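Local structure of Ral guanine nucleotide dissociation stimulator-like 2 (Mus musculus, 4JGW) at residues A[208-213]-A[449-454]; A[293-298]-A[337-342]. The protein probably acts as a guanine nucleotide exchange factor for a Ras-like small G protein, and associates with GTP-bound Rap1A and H-Ras in vitro. One frame throughout, in Å; residues are numbered along the deposited sequence.

Contact 1. Residues A[208-213]-A[449-454]; sequences EQLTLL and QWLQGL
Two helical segments of the CDC25-homology region approach each other most closely at L210 and L451, whose CA atoms are 8.9 Å apart. At that spacing the backbones stay apart and the gap is bridged by leucine side chains. L451 carries the contact from its side: its CA-CB bond points toward segment 208-213, and its two methyls serve two different residues. CD2 of L451 meets CD2 of L210 at 3.8 Å, with the two side chains crossing at about a right angle. CD1 of L451 lies 3.9 Å from CD1 of L213. Here the side chains run past each other in opposite directions, and L213 also points across the gap. L451 thus spans two residues three apart on the facing helix, one methyl on each. Its CG sits beside the backbone N (chi1 -75°), and the nearly extended second torsion, chi2 160°, places CD1 by L213 and CD2 by L210. The interaction between the segments is purely apolar and small, burying 133 Å² in all. Within segment 449-454 the chain also packs on itself: CD1 of L454 lies over one face of the W450 ring, offset toward its rim.

Polar ties fix the surroundings of the leucines. Q209 OE1 is hydrogen-bonded to the backbone N of N444 and to NE2 of Q448, which ties helix 203-219 to helix 445-453 and the residue before it. W450 NE1 bonds to D194 O, and the G453 backbone bonds to A193, so residues ahead of helix 203-219 also bind segment 449-454. Helix 244-264 packs against both segments: L210 rests on V256, L213 on Q252 and L454 on A259.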
ATOM      1  N   GLU A 208       4.333  13.721 -16.410  1.00 29.69           N
ATOM      2  CA  GLU A 208       4.459  14.500 -15.172  1.00 29.94           C
ATOM      3  C   GLU A 208       3.111  14.728 -14.499  1.00 29.87           C
ATOM      4  O   GLU A 208       2.999  14.683 -13.271  1.00 30.02           O
ATOM      5  CB  GLU A 208       5.126  15.850 -15.452  1.00 29.87           C
ATOM      6  CG  GLU A 208       6.627  15.771 -15.675  1.00 30.38           C
ATOM      7  CD  GLU A 208       7.212  17.041 -16.281  1.00 31.30           C
ATOM      8  OE1 GLU A 208       6.502  18.067 -16.374  1.00 32.08           O
ATOM      9  OE2 GLU A 208       8.397  17.010 -16.667  1.00 31.37           O
ATOM     10  N   GLN A 209       2.092  14.966 -15.317  1.00 29.83           N
ATOM     11  CA  GLN A 209       0.754  15.264 -14.835  1.00 29.82           C
ATOM     12  C   GLN A 209       0.030  14.001 -14.367  1.00 29.82           C
ATOM     13  O   GLN A 209      -0.702  14.033 -13.376  1.00 29.84           O
ATOM     14  CB  GLN A 209      -0.034  15.978 -15.933  1.00 29.83           C
ATOM     15  CG  GLN A 209      -0.775  17.230 -15.482  1.00 30.01           C
ATOM     16  CD  GLN A 209       0.053  18.171 -14.608  1.00 29.48           C
ATOM     17  OE1 GLN A 209      -0.477  18.765 -13.680  1.00 30.10           O
ATOM     18  NE2 GLN A 209       1.342  18.309 -14.904  1.00 29.07           N
ATOM     19  N   LEU A 210       0.242  12.898 -15.079  1.00 29.80           N
ATOM     20  CA  LEU A 210      -0.271  11.598 -14.652  1.00 29.88           C
ATOM     21  C   LEU A 210       0.386  11.169 -13.339  1.00 29.85           C
ATOM     22  O   LEU A 210      -0.272  10.612 -12.463  1.00 29.71           O
ATOM     23  CB  LEU A 210      -0.052  10.532 -15.735  1.00 29.78           C
ATOM     24  CG  LEU A 210      -0.859  10.601 -17.037  1.00 29.81           C
ATOM     25  CD1 LEU A 210      -0.447   9.474 -17.965  1.00 29.66           C
ATOM     26  CD2 LEU A 210      -2.363  10.551 -16.783  1.00 30.22           C
ATOM     27  N   THR A 211       1.682  11.454 -13.211  1.00 30.00           N
ATOM     28  CA  THR A 211       2.451  11.115 -12.014  1.00 30.27           C
ATOM     29  C   THR A 211       2.018  11.930 -10.790  1.00 30.57           C
ATOM     30  O   THR A 211       1.963  11.398  -9.682  1.00 30.65           O
ATOM     31  CB  THR A 211       3.971  11.250 -12.259  1.00 30.16           C
ATOM     32  OG1 THR A 211       4.324  10.525 -13.442  1.00 29.78           O
ATOM     33  CG2 THR A 211       4.766  10.690 -11.088  1.00 30.16           C
ATOM     34  N   LEU A 212       1.694  13.206 -11.001  1.00 30.77           N
ATOM     35  CA  LEU A 212       1.179  14.061  -9.928  1.00 31.04           C
ATOM     36  C   LEU A 212      -0.092  13.480  -9.308  1.00 31.04           C
ATOM     37  O   LEU A 212      -0.232  13.450  -8.086  1.00 31.11           O
ATOM     38  CB  LEU A 212       0.915  15.480 -10.442  1.00 31.15           C
ATOM     39  CG  LEU A 212       0.651  16.579  -9.408  1.00 31.72           C
ATOM     40  CD1 LEU A 212       1.939  17.008  -8.708  1.00 32.03           C
ATOM     41  CD2 LEU A 212      -0.014  17.775 -10.066  1.00 32.38           C
ATOM     42  N   LEU A 213      -1.008  13.019 -10.156  1.00 31.10           N
ATOM     43  CA  LEU A 213      -2.252  12.407  -9.698  1.00 31.13           C
ATOM     44  C   LEU A 213      -2.003  11.052  -9.028  1.00 31.13           C
ATOM     45  O   LEU A 213      -2.573  10.767  -7.972  1.00 31.10           O
ATOM     46  CB  LEU A 213      -3.247  12.261 -10.855  1.00 31.20           C
ATOM     47  CG  LEU A 213      -3.824  13.534 -11.489  1.00 31.33           C
ATOM     48  CD1 LEU A 213      -4.405  13.226 -12.860  1.00 31.43           C
ATOM     49  CD2 LEU A 213      -4.874  14.193 -10.596  1.00 31.11           C
ATOM     50  N   GLN A 449      -7.471  19.695 -16.717  1.00 44.06           N
ATOM     51  CA  GLN A 449      -8.831  19.933 -17.208  1.00 44.17           C
ATOM     52  C   GLN A 449      -9.218  18.944 -18.312  1.00 43.99           C
ATOM     53  O   GLN A 449     -10.357  18.474 -18.356  1.00 44.02           O
ATOM     54  CB  GLN A 449      -8.998  21.380 -17.692  1.00 44.26           C
ATOM     55  CG  GLN A 449     -10.445  21.781 -17.985  1.00 44.87           C
ATOM     56  CD  GLN A 449     -10.621  23.272 -18.234  1.00 45.51           C
ATOM     57  OE1 GLN A 449      -9.805  23.907 -18.907  1.00 45.84           O
ATOM     58  NE2 GLN A 449     -11.698  23.835 -17.696  1.00 45.59           N
ATOM     59  N   TRP A 450      -8.267  18.631 -19.191  1.00 43.81           N
ATOM     60  CA  TRP A 450      -8.473  17.635 -20.242  1.00 43.71           C
ATOM     61  C   TRP A 450      -8.697  16.236 -19.661  1.00 43.91           C
ATOM     62  O   TRP A 450      -9.603  15.518 -20.093  1.00 43.92           O
ATOM     63  CB  TRP A 450      -7.300  17.632 -21.231  1.00 43.47           C
ATOM     64  CG  TRP A 450      -7.334  16.484 -22.205  1.00 42.80           C
ATOM     65  CD1 TRP A 450      -8.147  16.355 -23.294  1.00 42.27           C
ATOM     66  CD2 TRP A 450      -6.518  15.304 -22.172  1.00 42.09           C
ATOM     67  NE1 TRP A 450      -7.891  15.170 -23.941  1.00 41.78           N
ATOM     68  CE2 TRP A 450      -6.897  14.504 -23.273  1.00 41.81           C
ATOM     69  CE3 TRP A 450      -5.507  14.845 -21.316  1.00 41.43           C
ATOM     70  CZ2 TRP A 450      -6.297  13.270 -23.546  1.00 41.37           C
ATOM     71  CZ3 TRP A 450      -4.910  13.616 -21.587  1.00 41.28           C
ATOM     72  CH2 TRP A 450      -5.309  12.844 -22.694  1.00 41.24           C
ATOM     73  N   LEU A 451      -7.875  15.863 -18.680  1.00 44.13           N
ATOM     74  CA  LEU A 451      -7.995  14.573 -17.994  1.00 44.44           C
ATOM     75  C   LEU A 451      -9.337  14.408 -17.279  1.00 44.73           C
ATOM     76  O   LEU A 451      -9.894  13.311 -17.242  1.00 44.65           O
ATOM     77  CB  LEU A 451      -6.843  14.380 -17.002  1.00 44.33           C
ATOM     78  CG  LEU A 451      -5.465  14.040 -17.574  1.00 44.20           C
ATOM     79  CD1 LEU A 451      -4.374  14.362 -16.566  1.00 44.18           C
ATOM     80  CD2 LEU A 451      -5.388  12.579 -18.008  1.00 44.15           C
ATOM     81  N   GLN A 452      -9.847  15.507 -16.724  1.00 45.22           N
ATOM     82  CA  GLN A 452     -11.131  15.527 -16.021  1.00 45.67           C
ATOM     83  C   GLN A 452     -12.327  15.392 -16.969  1.00 45.87           C
ATOM     84  O   GLN A 452     -13.364  14.840 -16.594  1.00 45.89           O
ATOM     85  CB  GLN A 452     -11.260  16.809 -15.194  1.00 45.77           C
ATOM     86  CG  GLN A 452     -10.360  16.852 -13.959  1.00 46.37           C
ATOM     87  CD  GLN A 452     -10.058  18.267 -13.478  1.00 47.29           C
ATOM     88  OE1 GLN A 452     -10.362  19.252 -14.155  1.00 47.89           O
ATOM     89  NE2 GLN A 452      -9.447  18.369 -12.300  1.00 47.30           N
ATOM     90  N   GLY A 453     -12.176  15.896 -18.191  1.00 46.14           N
ATOM     91  CA  GLY A 453     -13.247  15.860 -19.188  1.00 46.48           C
ATOM     92  C   GLY A 453     -13.352  14.544 -19.940  1.00 46.71           C
ATOM     93  O   GLY A 453     -14.307  14.324 -20.689  1.00 46.73           O
ATOM     94  N   LEU A 454     -12.362  13.676 -19.741  1.00 46.94           N
ATOM     95  CA  LEU A 454     -12.307  12.369 -20.390  1.00 47.19           C
ATOM     96  C   LEU A 454     -13.415  11.436 -19.913  1.00 47.39           C
ATOM     97  O   LEU A 454     -13.618  11.257 -18.711  1.00 47.45           O
ATOM     98  CB  LEU A 454     -10.935  11.722 -20.165  1.00 47.16           C
ATOM     99  CG  LEU A 454      -9.855  11.761 -21.256  1.00 47.01           C
ATOM    100  CD1 LEU A 454      -9.996  12.933 -22.226  1.00 47.46           C
ATOM    101  CD2 LEU A 454      -8.474  11.761 -20.618  1.00 47.17           C
TER

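Contact 2. Residues A[293-298]-A[337-342]; sequences KWIRVA and LRVFSS
I295 overlaps the F340 side chain near its root and touches V339 beside it. The I295 CA-CB bond points toward segment 337-342, and CG1, CG2 and CD1 all make contacts. CD1 lies 3.9 Å from CB of F340, and CG1 is 4.0 Å from the same CB. CG1 also comes obliquely to the F340 ring, 4.1 Å from CD1. The two side chains cross at about a right angle. The other branch of I295, CG2, meets V339 CG1 at 3.9 Å. The split follows from the first torsion (chi1 -74°), which sets CG1 beside the backbone N and CG2 anti to it. One isoleucine therefore straddles two successive residues of helix 334-344. The helices come close here, with the CA atoms of I295 and F340 6.1 Å apart.

F340 has its CG anti to the backbone N (chi1 179°), which puts the ring beside the carbonyl carbon, with CB and CD1 next to I295. The ring meets W329, with the planes at about 30°. The F340 side chain also touches V314 and L317 of helix 307-318. I295 touches L317 too, so that helix joins the same apolar cluster. On S341, OG donates to L337 O at 3.0 Å, from above the carbonyl plane. S341 N bonds to that oxygen from the opposite face. L337 O is thus gripped by two donors, and the serine hydroxyl donates within its own helix.

Helices 284-303 and 334-344 both belong to the Ras-GEF (CDC25-homology) catalytic domain, and this is plain packing within its helical body. The chemistry between the two segments is entirely hydrocarbon. Burial of 149 Å² and shape, with no polar bond, make the contact.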
ATOM      1  N   LYS A 293       2.153   8.222 -29.640  1.00 30.49           N
ATOM      2  CA  LYS A 293       2.050   9.222 -28.581  1.00 30.14           C
ATOM      3  C   LYS A 293       1.955   8.592 -27.190  1.00 29.84           C
ATOM      4  O   LYS A 293       2.679   8.992 -26.274  1.00 29.66           O
ATOM      5  CB  LYS A 293       0.853  10.148 -28.825  1.00 30.09           C
ATOM      6  CG  LYS A 293       0.747  11.317 -27.850  1.00 30.44           C
ATOM      7  CD  LYS A 293       1.907  12.285 -28.026  1.00 30.94           C
ATOM      8  CE  LYS A 293       1.779  13.465 -27.095  1.00 31.16           C
ATOM      9  NZ  LYS A 293       2.484  14.653 -27.642  1.00 32.50           N
ATOM     10  N   TRP A 294       1.065   7.612 -27.044  1.00 29.53           N
ATOM     11  CA  TRP A 294       0.867   6.921 -25.772  1.00 29.26           C
ATOM     12  C   TRP A 294       2.068   6.070 -25.371  1.00 29.24           C
ATOM     13  O   TRP A 294       2.386   5.968 -24.182  1.00 29.27           O
ATOM     14  CB  TRP A 294      -0.406   6.073 -25.799  1.00 29.25           C
ATOM     15  CG  TRP A 294      -1.661   6.877 -25.633  1.00 28.77           C
ATOM     16  CD1 TRP A 294      -2.623   7.095 -26.574  1.00 28.36           C
ATOM     17  CD2 TRP A 294      -2.085   7.578 -24.455  1.00 28.29           C
ATOM     18  NE1 TRP A 294      -3.620   7.885 -26.058  1.00 28.55           N
ATOM     19  CE2 TRP A 294      -3.318   8.195 -24.758  1.00 28.13           C
ATOM     20  CE3 TRP A 294      -1.541   7.748 -23.173  1.00 28.46           C
ATOM     21  CZ2 TRP A 294      -4.023   8.965 -23.827  1.00 28.15           C
ATOM     22  CZ3 TRP A 294      -2.241   8.514 -22.247  1.00 28.16           C
ATOM     23  CH2 TRP A 294      -3.471   9.114 -22.582  1.00 28.20           C
ATOM     24  N   ILE A 295       2.724   5.466 -26.363  1.00 29.07           N
ATOM     25  CA  ILE A 295       3.969   4.727 -26.145  1.00 29.10           C
ATOM     26  C   ILE A 295       5.021   5.649 -25.522  1.00 29.15           C
ATOM     27  O   ILE A 295       5.689   5.276 -24.553  1.00 29.20           O
ATOM     28  CB  ILE A 295       4.508   4.095 -27.464  1.00 28.94           C
ATOM     29  CG1 ILE A 295       3.657   2.886 -27.868  1.00 28.86           C
ATOM     30  CG2 ILE A 295       5.971   3.674 -27.319  1.00 28.94           C
ATOM     31  CD1 ILE A 295       3.850   2.431 -29.310  1.00 28.61           C
ATOM     32  N   ARG A 296       5.145   6.851 -26.080  1.00 29.09           N
ATOM     33  CA  ARG A 296       6.097   7.845 -25.598  1.00 29.12           C
ATOM     34  C   ARG A 296       5.719   8.369 -24.211  1.00 29.25           C
ATOM     35  O   ARG A 296       6.595   8.620 -23.383  1.00 29.39           O
ATOM     36  CB  ARG A 296       6.226   8.993 -26.610  1.00 28.94           C
ATOM     37  CG  ARG A 296       7.133  10.145 -26.182  1.00 28.66           C
ATOM     38  CD  ARG A 296       8.583   9.720 -25.959  1.00 28.49           C
ATOM     39  NE  ARG A 296       9.215   9.218 -27.178  1.00 28.54           N
ATOM     40  CZ  ARG A 296       9.708   9.988 -28.145  1.00 28.11           C
ATOM     41  NH1 ARG A 296       9.642  11.312 -28.053  1.00 28.27           N
ATOM     42  NH2 ARG A 296      10.264   9.431 -29.209  1.00 27.70           N
ATOM     43  N   VAL A 297       4.421   8.529 -23.966  1.00 29.42           N
ATOM     44  CA  VAL A 297       3.921   8.921 -22.645  1.00 29.69           C
ATOM     45  C   VAL A 297       4.275   7.855 -21.602  1.00 29.94           C
ATOM     46  O   VAL A 297       4.696   8.183 -20.489  1.00 30.07           O
ATOM     47  CB  VAL A 297       2.394   9.193 -22.660  1.00 29.48           C
ATOM     48  CG1 VAL A 297       1.839   9.316 -21.240  1.00 29.37           C
ATOM     49  CG2 VAL A 297       2.089  10.453 -23.453  1.00 29.58           C
ATOM     50  N   ALA A 298       4.111   6.588 -21.977  1.00 30.16           N
ATOM     51  CA  ALA A 298       4.485   5.464 -21.121  1.00 30.47           C
ATOM     52  C   ALA A 298       5.981   5.469 -20.845  1.00 30.67           C
ATOM     53  O   ALA A 298       6.408   5.199 -19.725  1.00 30.68           O
ATOM     54  CB  ALA A 298       4.064   4.147 -21.753  1.00 30.45           C
ATOM     55  N   LEU A 337       7.901   0.819 -31.789  1.00 45.36           N
ATOM     56  CA  LEU A 337       7.630  -0.600 -31.554  1.00 45.37           C
ATOM     57  C   LEU A 337       8.655  -1.233 -30.613  1.00 45.43           C
ATOM     58  O   LEU A 337       8.290  -1.994 -29.715  1.00 45.40           O
ATOM     59  CB  LEU A 337       7.582  -1.373 -32.878  1.00 45.38           C
ATOM     60  CG  LEU A 337       6.416  -1.120 -33.841  1.00 45.17           C
ATOM     61  CD1 LEU A 337       6.686  -1.787 -35.179  1.00 45.11           C
ATOM     62  CD2 LEU A 337       5.086  -1.600 -33.265  1.00 44.96           C
ATOM     63  N   ARG A 338       9.930  -0.908 -30.823  1.00 45.60           N
ATOM     64  CA  ARG A 338      11.021  -1.420 -29.988  1.00 45.75           C
ATOM     65  C   ARG A 338      10.949  -0.882 -28.560  1.00 45.83           C
ATOM     66  O   ARG A 338      11.251  -1.602 -27.608  1.00 45.88           O
ATOM     67  CB  ARG A 338      12.382  -1.095 -30.612  1.00 45.77           C
ATOM     68  N   VAL A 339      10.551   0.382 -28.422  1.00 45.96           N
ATOM     69  CA  VAL A 339      10.311   0.991 -27.113  1.00 46.04           C
ATOM     70  C   VAL A 339       9.144   0.296 -26.410  1.00 46.17           C
ATOM     71  O   VAL A 339       9.231  -0.026 -25.223  1.00 46.27           O
ATOM     72  CB  VAL A 339      10.056   2.524 -27.218  1.00 46.07           C
ATOM     73  CG1 VAL A 339       9.507   3.086 -25.907  1.00 45.77           C
ATOM     74  CG2 VAL A 339      11.336   3.258 -27.612  1.00 45.94           C
ATOM     75  N   PHE A 340       8.065   0.055 -27.156  1.00 46.27           N
ATOM     76  CA  PHE A 340       6.872  -0.600 -26.620  1.00 46.45           C
ATOM     77  C   PHE A 340       7.137  -2.035 -26.151  1.00 46.75           C
ATOM     78  O   PHE A 340       6.654  -2.438 -25.095  1.00 46.74           O
ATOM     79  CB  PHE A 340       5.727  -0.564 -27.641  1.00 46.30           C
ATOM     80  CG  PHE A 340       4.467  -1.239 -27.170  1.00 45.60           C
ATOM     81  CD1 PHE A 340       3.769  -0.755 -26.069  1.00 45.00           C
ATOM     82  CD2 PHE A 340       3.972  -2.355 -27.836  1.00 45.05           C
ATOM     83  CE1 PHE A 340       2.603  -1.379 -25.634  1.00 44.92           C
ATOM     84  CE2 PHE A 340       2.807  -2.983 -27.409  1.00 44.76           C
ATOM     85  CZ  PHE A 340       2.121  -2.493 -26.306  1.00 44.55           C
ATOM     86  N   SER A 341       7.904  -2.791 -26.937  1.00 47.25           N
ATOM     87  CA  SER A 341       8.317  -4.147 -26.561  1.00 47.78           C
ATOM     88  C   SER A 341       9.146  -4.138 -25.276  1.00 48.10           C
ATOM     89  O   SER A 341       8.961  -4.990 -24.403  1.00 48.21           O
ATOM     90  CB  SER A 341       9.117  -4.804 -27.691  1.00 47.75           C
ATOM     91  OG  SER A 341       8.342  -4.912 -28.871  1.00 48.03           O
ATOM     92  N   SER A 342      10.049  -3.163 -25.175  1.00 48.47           N
ATOM     93  CA  SER A 342      10.882  -2.960 -23.991  1.00 48.87           C
ATOM     94  C   SER A 342      10.039  -2.623 -22.760  1.00 49.16           C
ATOM     95  O   SER A 342      10.376  -3.023 -21.645  1.00 49.30           O
ATOM     96  CB  SER A 342      11.912  -1.854 -24.254  1.00 48.86           C
ATOM     97  OG  SER A 342      12.739  -1.631 -23.127  1.00 48.94           O
TER

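Overall arrangement
Both contacts lie in the Ras-GEF domain, with centres about 19 Å apart on the same side of the chain's centre. Contact 2 is nested in sequence inside contact 1: helix 203-219 comes first, then 284-303 and 334-344, and 445-453 last. Helices 203-219 and 284-303 pack on each other and connect the two. L210 CD1 of contact 1 lies 4.0 Å from V297 CG1 of contact 2, and W450 CH2 lies 4.2 Å from W294 CH2. Helix 284-303 therefore touches both helix 203-219 and W450, while helix 334-344 packs on it through contact 2. The contacts together join early, middle and late parts of the exchange-factor domain into one packed unit.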